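Local coordinates for putative membrane protein (Yersinia pestis CO92, PDB 5TF3) that is of unknown function and belongs to the DUF1198 family, its crystallised part folding into a compact all-helical structure, at residues Asp70-Val73 / Glu74-Asn78; Arg77-Leu80 / Ile81-Gln84. All coordinates share one frame; numbering follows the deposited sequence. Where two conformers were deposited one is given.

Interaction 1 of 2, residues Asp70-Val73 / Glu74-Asn78; sequences DENV and ELWRN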
ATOM      1  N   ASP A  70      11.986  -8.831   7.611  1.00 33.48           N
ATOM      2  CA  ASP A  70      11.121  -9.992   7.390  1.00 39.21           C
ATOM      3  C   ASP A  70       9.960 -10.008   8.371  1.00 36.12           C
ATOM      4  O   ASP A  70       8.820 -10.330   8.002  1.00 32.57           O
ATOM      5  CB  ASP A  70      11.913 -11.300   7.535  1.00 41.91           C
ATOM      6  CG  ASP A  70      12.720 -11.660   6.293  1.00 51.91           C
ATOM      7  OD1 ASP A  70      12.588 -10.966   5.260  1.00 48.64           O
ATOM      8  OD2 ASP A  70      13.477 -12.664   6.346  1.00 59.81           O
ATOM      9  N   GLU A  71      10.242  -9.698   9.634  1.00 33.79           N
ATOM     10  CA  GLU A  71       9.198  -9.672  10.649  1.00 35.50           C
ATOM     11  C   GLU A  71       8.115  -8.657  10.297  1.00 33.65           C
ATOM     12  O   GLU A  71       6.914  -8.961  10.366  1.00 33.61           O
ATOM     13  CB  GLU A  71       9.817  -9.367  12.014  1.00 44.28           C
ATOM     14  CG  GLU A  71       8.802  -8.979  13.083  1.00 59.17           C
ATOM     15  CD  GLU A  71       9.316  -9.212  14.492  1.00 73.63           C
ATOM     16  OE1 GLU A  71      10.363  -9.888  14.638  1.00 82.36           O
ATOM     17  OE2 GLU A  71       8.667  -8.730  15.452  1.00 74.25           O
ATOM     18  N   ASN A  72       8.515  -7.444   9.899  1.00 27.04           N
ATOM     19  CA  ASN A  72       7.508  -6.435   9.597  1.00 24.35           C
ATOM     20  C   ASN A  72       6.783  -6.757   8.296  1.00 28.24           C
ATOM     21  O   ASN A  72       5.570  -6.542   8.183  1.00 28.42           O
ATOM     22  CB  ASN A  72       8.155  -5.044   9.539  1.00 28.98           C
ATOM     23  CG  ASN A  72       7.122  -3.924   9.486  1.00 32.37           C
ATOM     24  OD1 ASN A  72       6.280  -3.789  10.380  1.00 32.11           O
ATOM     25  ND2 ASN A  72       7.177  -3.122   8.436  1.00 31.09           N
ATOM     26  N   VAL A  73       7.500  -7.308   7.309  1.00 29.52           N
ATOM     27  CA  VAL A  73       6.848  -7.648   6.048  1.00 25.26           C
ATOM     28  C   VAL A  73       5.805  -8.733   6.276  1.00 25.14           C
ATOM     29  O   VAL A  73       4.700  -8.686   5.711  1.00 27.16           O
ATOM     30  CB  VAL A  73       7.900  -8.063   4.991  1.00 27.48           C
ATOM     31  CG1 VAL A  73       7.227  -8.679   3.777  1.00 29.69           C
ATOM     32  CG2 VAL A  73       8.721  -6.839   4.542  1.00 25.52           C
ATOM     33  N   GLU A  74       6.129  -9.718   7.116  1.00 24.94           N
ATOM     34  CA  GLU A  74       5.169 -10.774   7.428  1.00 29.70           C
ATOM     35  C   GLU A  74       3.925 -10.199   8.099  1.00 31.86           C
ATOM     36  O   GLU A  74       2.790 -10.595   7.787  1.00 32.01           O
ATOM     37  CB  GLU A  74       5.830 -11.829   8.317  1.00 28.37           C
ATOM     38  CG  GLU A  74       4.886 -12.935   8.752  1.00 44.60           C
ATOM     39  CD  GLU A  74       5.605 -14.091   9.422  1.00 66.40           C
ATOM     40  OE1 GLU A  74       6.800 -14.317   9.120  1.00 76.30           O
ATOM     41  OE2 GLU A  74       4.973 -14.774  10.256  1.00 76.24           O
ATOM     42  N   LEU A  75       4.125  -9.252   9.016  1.00 34.83           N
ATOM     43  CA  LEU A  75       3.022  -8.551   9.662  1.00 35.72           C
ATOM     44  C   LEU A  75       2.067  -7.938   8.641  1.00 26.57           C
ATOM     45  O   LEU A  75       0.851  -8.154   8.701  1.00 24.98           O
ATOM     46  CB  LEU A  75       3.609  -7.472  10.576  1.00 32.18           C
ATOM     47  CG  LEU A  75       2.732  -6.698  11.534  1.00 41.42           C
ATOM     48  CD1 LEU A  75       3.615  -6.170  12.667  1.00 42.20           C
ATOM     49  CD2 LEU A  75       2.006  -5.563  10.816  1.00 33.12           C
ATOM     50  N   TRP A  76       2.600  -7.130   7.710  1.00 23.37           N
ATOM     51  CA  TRP A  76       1.748  -6.431   6.750  1.00 25.91           C
ATOM     52  C   TRP A  76       1.175  -7.369   5.697  1.00 25.92           C
ATOM     53  O   TRP A  76       0.043  -7.165   5.237  1.00 25.76           O
ATOM     54  CB  TRP A  76       2.523  -5.266   6.111  1.00 22.54           C
ATOM     55  CG  TRP A  76       2.608  -4.154   7.112  1.00 25.27           C
ATOM     56  CD1 TRP A  76       3.640  -3.881   7.975  1.00 23.68           C
ATOM     57  CD2 TRP A  76       1.572  -3.211   7.409  1.00 24.57           C
ATOM     58  NE1 TRP A  76       3.316  -2.786   8.767  1.00 26.67           N
ATOM     59  CE2 TRP A  76       2.045  -2.374   8.442  1.00 23.68           C
ATOM     60  CE3 TRP A  76       0.289  -2.996   6.891  1.00 25.69           C
ATOM     61  CZ2 TRP A  76       1.287  -1.333   8.961  1.00 28.23           C
ATOM     62  CZ3 TRP A  76      -0.472  -1.950   7.419  1.00 25.02           C
ATOM     63  CH2 TRP A  76       0.034  -1.139   8.435  1.00 20.26           C
ATOM     64  N   ARG A  77       1.912  -8.416   5.330  1.00 24.25           N
ATOM     65  CA  ARG A  77       1.369  -9.404   4.403  1.00 25.47           C
ATOM     66  C   ARG A  77       0.137 -10.092   4.997  1.00 26.14           C
ATOM     67  O   ARG A  77      -0.858 -10.337   4.299  1.00 30.30           O
ATOM     68  CB  ARG A  77       2.457 -10.438   4.055  1.00 22.36           C
ATOM     69  CG  ARG A  77       1.964 -11.568   3.162  1.00 23.50           C
ATOM     70  CD  ARG A  77       3.078 -12.599   2.811  1.00 27.44           C
ATOM     71  NE  ARG A  77       2.568 -13.613   1.887  1.00 30.61           N
ATOM     72  CZ  ARG A  77       2.015 -14.762   2.262  1.00 36.53           C
ATOM     73  NH1 ARG A  77       1.932 -15.078   3.551  1.00 34.21           N
ATOM     74  NH2 ARG A  77       1.563 -15.602   1.344  1.00 33.47           N
ATOM     75  N   ASN A  78       0.190 -10.421   6.288  1.00 26.32           N
ATOM     76  CA  ASN A  78      -0.956 -11.054   6.926  1.00 26.27           C
ATOM     77  C   ASN A  78      -2.130 -10.096   7.016  1.00 30.23           C
ATOM     78  O   ASN A  78      -3.285 -10.540   7.011  1.00 29.68           O
ATOM     79  CB  ASN A  78      -0.580 -11.570   8.319  1.00 27.07           C
ATOM     80  CG  ASN A  78       0.330 -12.788   8.261  1.00 36.63           C
ATOM     81  OD1 ASN A  78       0.384 -13.487   7.243  1.00 37.89           O
ATOM     82  ND2 ASN A  78       1.030 -13.065   9.363  1.00 32.75           N
TER
HETATM   83  O   HOH W   1       4.695  -1.802  11.087  1.00 28.74           O
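The first turns of helix 70-82 bring N72 alongside W76, one turn later, while i to i+4 backbone bonds join the turns. Among these bonds, W76 N to N72 O is 3.1 Å; D70 O takes E74 N at 2.9 Å, and V73 O takes R77 N at 2.8 Å. The side chains of N72 and W76 point the same way, with the amide turned 74° against the indole. N72 CG lies in the plane of the ring at its pyrrole edge, 3.8 Å from W76 CD1. A water closes the gap between the polar ends: it donates to N72 OD1 (2.6 Å) and accepts from W76 NE1 (2.9 Å). N72 CG stands anti to the backbone N (chi1 -169°), which carries the amide along the helix toward the indole. The other end of that amide, ND2, donates to N67 O, so both of its polar atoms are held. L75 CD2 covers part of one indole face, 3.6 Å above the plane, while H62 stacks with the W76 ring. V73 touches T63 of helix 48-65 as well as Y118 and F122 of helix 108-122. The arrangement is an i, i+4 Asn-Trp pair bridged by water on an amphipathic helix.

Interaction 2 of 2, residues Arg77-Leu80 / Ile81-Gln84; sequences RNTL and IRAQ
Helical bonding carries on from R77 through R82 and then gives way to a Schellman motif that ends helix 70-82. I81 N donates to R77 O at 3.0 Å and R82 N to N78 O at 2.8 Å, both regular i to i+4 bonds. At A83, the first residue to leave helical angles, the pattern blurs: its N reaches T79 O at 3.2 Å with a bent N-H...O angle of 137°, and makes a weak second bond to L80 O. Q84 takes positive phi as the C-prime residue; its N turns back to I81 O, and the N of I85 returns to L80 O, completing the motif.

The two arginines meet the neighbouring turn differently: I81 lies over R77, whereas R82 folds back. The R77 chain runs out extended, and I81 CD1 rests over one face of its guanidinium, offset toward the rim and 3.5 Å from R77 NH1. I81 CG1 sits anti to its own carbonyl carbon (chi1 -71°), a setting that sends CD1 back along the helix toward R77. R77 NE binds N123 OD1 and NH2 binds H131 O, both near the C terminus. L80 packs onto A55, Y56 and F59 of helix 48-65. T79 OG1 bonds back to L75 O within the same helix.

R82 adopts two conformers, and the placement of its guanidinium holds for only one of them, so its contacts are tentative. In that conformer the chain bends at chi3 (-91°) and the head folds back over the preceding turn. NH1 comes close to T79 CA, and NH2 lies 3.6 Å from N78 CB. The carbonyl oxygen of N78, already bound to R82 N, then sits over the centre of the R82 guanidinium, 3.6 Å above its plane.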
ATOM      1  N   ARG A  77       1.912  -8.416   5.330  1.00 24.25           N
ATOM      2  CA  ARG A  77       1.369  -9.404   4.403  1.00 25.47           C
ATOM      3  C   ARG A  77       0.137 -10.092   4.997  1.00 26.14           C
ATOM      4  O   ARG A  77      -0.858 -10.337   4.299  1.00 30.30           O
ATOM      5  CB  ARG A  77       2.457 -10.438   4.055  1.00 22.36           C
ATOM      6  CG  ARG A  77       1.964 -11.568   3.162  1.00 23.50           C
ATOM      7  CD  ARG A  77       3.078 -12.599   2.811  1.00 27.44           C
ATOM      8  NE  ARG A  77       2.568 -13.613   1.887  1.00 30.61           N
ATOM      9  CZ  ARG A  77       2.015 -14.762   2.262  1.00 36.53           C
ATOM     10  NH1 ARG A  77       1.932 -15.078   3.551  1.00 34.21           N
ATOM     11  NH2 ARG A  77       1.563 -15.602   1.344  1.00 33.47           N
ATOM     12  N   ASN A  78       0.190 -10.421   6.288  1.00 26.32           N
ATOM     13  CA  ASN A  78      -0.956 -11.054   6.926  1.00 26.27           C
ATOM     14  C   ASN A  78      -2.130 -10.096   7.016  1.00 30.23           C
ATOM     15  O   ASN A  78      -3.285 -10.540   7.011  1.00 29.68           O
ATOM     16  CB  ASN A  78      -0.580 -11.570   8.319  1.00 27.07           C
ATOM     17  CG  ASN A  78       0.330 -12.788   8.261  1.00 36.63           C
ATOM     18  OD1 ASN A  78       0.384 -13.487   7.243  1.00 37.89           O
ATOM     19  ND2 ASN A  78       1.030 -13.065   9.363  1.00 32.75           N
ATOM     20  N   THR A  79      -1.860  -8.785   7.101  1.00 26.63           N
ATOM     21  CA  THR A  79      -2.941  -7.801   7.084  1.00 28.92           C
ATOM     22  C   THR A  79      -3.669  -7.811   5.739  1.00 31.52           C
ATOM     23  O   THR A  79      -4.905  -7.787   5.698  1.00 31.45           O
ATOM     24  CB  THR A  79      -2.377  -6.407   7.436  1.00 31.27           C
ATOM     25  OG1 THR A  79      -1.698  -6.486   8.695  1.00 35.64           O
ATOM     26  CG2 THR A  79      -3.476  -5.363   7.592  1.00 30.67           C
ATOM     27  N   LEU A  80      -2.927  -7.889   4.627  1.00 31.25           N
ATOM     28  CA  LEU A  80      -3.575  -8.062   3.330  1.00 30.43           C
ATOM     29  C   LEU A  80      -4.405  -9.331   3.305  1.00 30.28           C
ATOM     30  O   LEU A  80      -5.568  -9.316   2.890  1.00 35.53           O
ATOM     31  CB  LEU A  80      -2.544  -8.112   2.201  1.00 34.70           C
ATOM     32  CG  LEU A  80      -1.755  -6.859   1.872  1.00 35.97           C
ATOM     33  CD1 LEU A  80      -0.819  -7.163   0.685  1.00 32.85           C
ATOM     34  CD2 LEU A  80      -2.722  -5.750   1.546  1.00 34.11           C
ATOM     35  N   ILE A  81      -3.822 -10.441   3.761  1.00 26.87           N
ATOM     36  CA  ILE A  81      -4.509 -11.723   3.686  1.00 30.69           C
ATOM     37  C   ILE A  81      -5.783 -11.691   4.528  1.00 37.09           C
ATOM     38  O   ILE A  81      -6.836 -12.181   4.097  1.00 35.71           O
ATOM     39  CB  ILE A  81      -3.560 -12.857   4.120  1.00 29.61           C
ATOM     40  CG1 ILE A  81      -2.479 -13.087   3.052  1.00 32.89           C
ATOM     41  CG2 ILE A  81      -4.331 -14.140   4.367  1.00 37.46           C
ATOM     42  CD1 ILE A  81      -1.415 -14.094   3.472  1.00 30.44           C
ATOM     43  N   ARG A  82      -5.714 -11.098   5.722  0.56 32.96           N
ATOM     44  CA  ARG A  82      -6.892 -11.012   6.579  0.56 34.57           C
ATOM     45  C   ARG A  82      -7.987 -10.129   5.984  0.56 35.32           C
ATOM     46  O   ARG A  82      -9.155 -10.265   6.364  0.56 38.69           O
ATOM     47  CB  ARG A  82      -6.497 -10.499   7.968  0.56 32.79           C
ATOM     48  CG  ARG A  82      -6.251 -11.619   8.964  0.56 34.03           C
ATOM     49  CD  ARG A  82      -5.914 -11.113  10.369  0.56 38.81           C
ATOM     50  NE  ARG A  82      -4.476 -10.962  10.550  0.56 42.91           N
ATOM     51  CZ  ARG A  82      -3.842  -9.798  10.549  0.56 33.31           C
ATOM     52  NH1 ARG A  82      -4.514  -8.674  10.395  0.56 42.78           N
ATOM     53  NH2 ARG A  82      -2.537  -9.760  10.710  0.56 37.13           N
ATOM     54  N   ALA A  83      -7.641  -9.227   5.071  1.00 32.69           N
ATOM     55  CA  ALA A  83      -8.611  -8.419   4.343  1.00 31.22           C
ATOM     56  C   ALA A  83      -9.062  -9.059   3.036  1.00 38.58           C
ATOM     57  O   ALA A  83      -9.715  -8.380   2.232  1.00 43.56           O
ATOM     58  CB  ALA A  83      -8.026  -7.037   4.027  1.00 27.76           C
ATOM     59  N   GLN A  84      -8.687 -10.319   2.782  1.00 39.63           N
ATOM     60  CA  GLN A  84      -9.055 -11.026   1.552  1.00 46.90           C
ATOM     61  C   GLN A  84      -8.476 -10.339   0.327  1.00 46.14           C
ATOM     62  O   GLN A  84      -9.098 -10.308  -0.737  1.00 50.39           O
ATOM     63  CB  GLN A  84     -10.573 -11.160   1.403  1.00 52.20           C
ATOM     64  CG  GLN A  84     -11.279 -11.595   2.665  1.00 59.12           C
ATOM     65  CD  GLN A  84     -10.944 -13.017   3.041  1.00 67.37           C
ATOM     66  OE1 GLN A  84     -11.401 -13.967   2.399  1.00 76.92           O
ATOM     67  NE2 GLN A  84     -10.133 -13.175   4.078  1.00 64.67           N
TER

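Overall arrangement
Both contacts belong to one element, helix 70-82, which follows helix 48-65 after a short connection. Interaction 1 covers its opening turns and interaction 2 its closing ones, so they run in series, overlap at R77 and N78, and neither nest nor cross; their centres are 10 Å apart. Each spans only a few residues and closes no long loop. Side chains from both contacts meet two other helices: V73, W76 and L80 touch helix 48-65, while V73 and R77 touch helix 108-122. Past interaction 2 the chain enters the loop holding P87, which touches R77 and I81, before helix 91-100 begins.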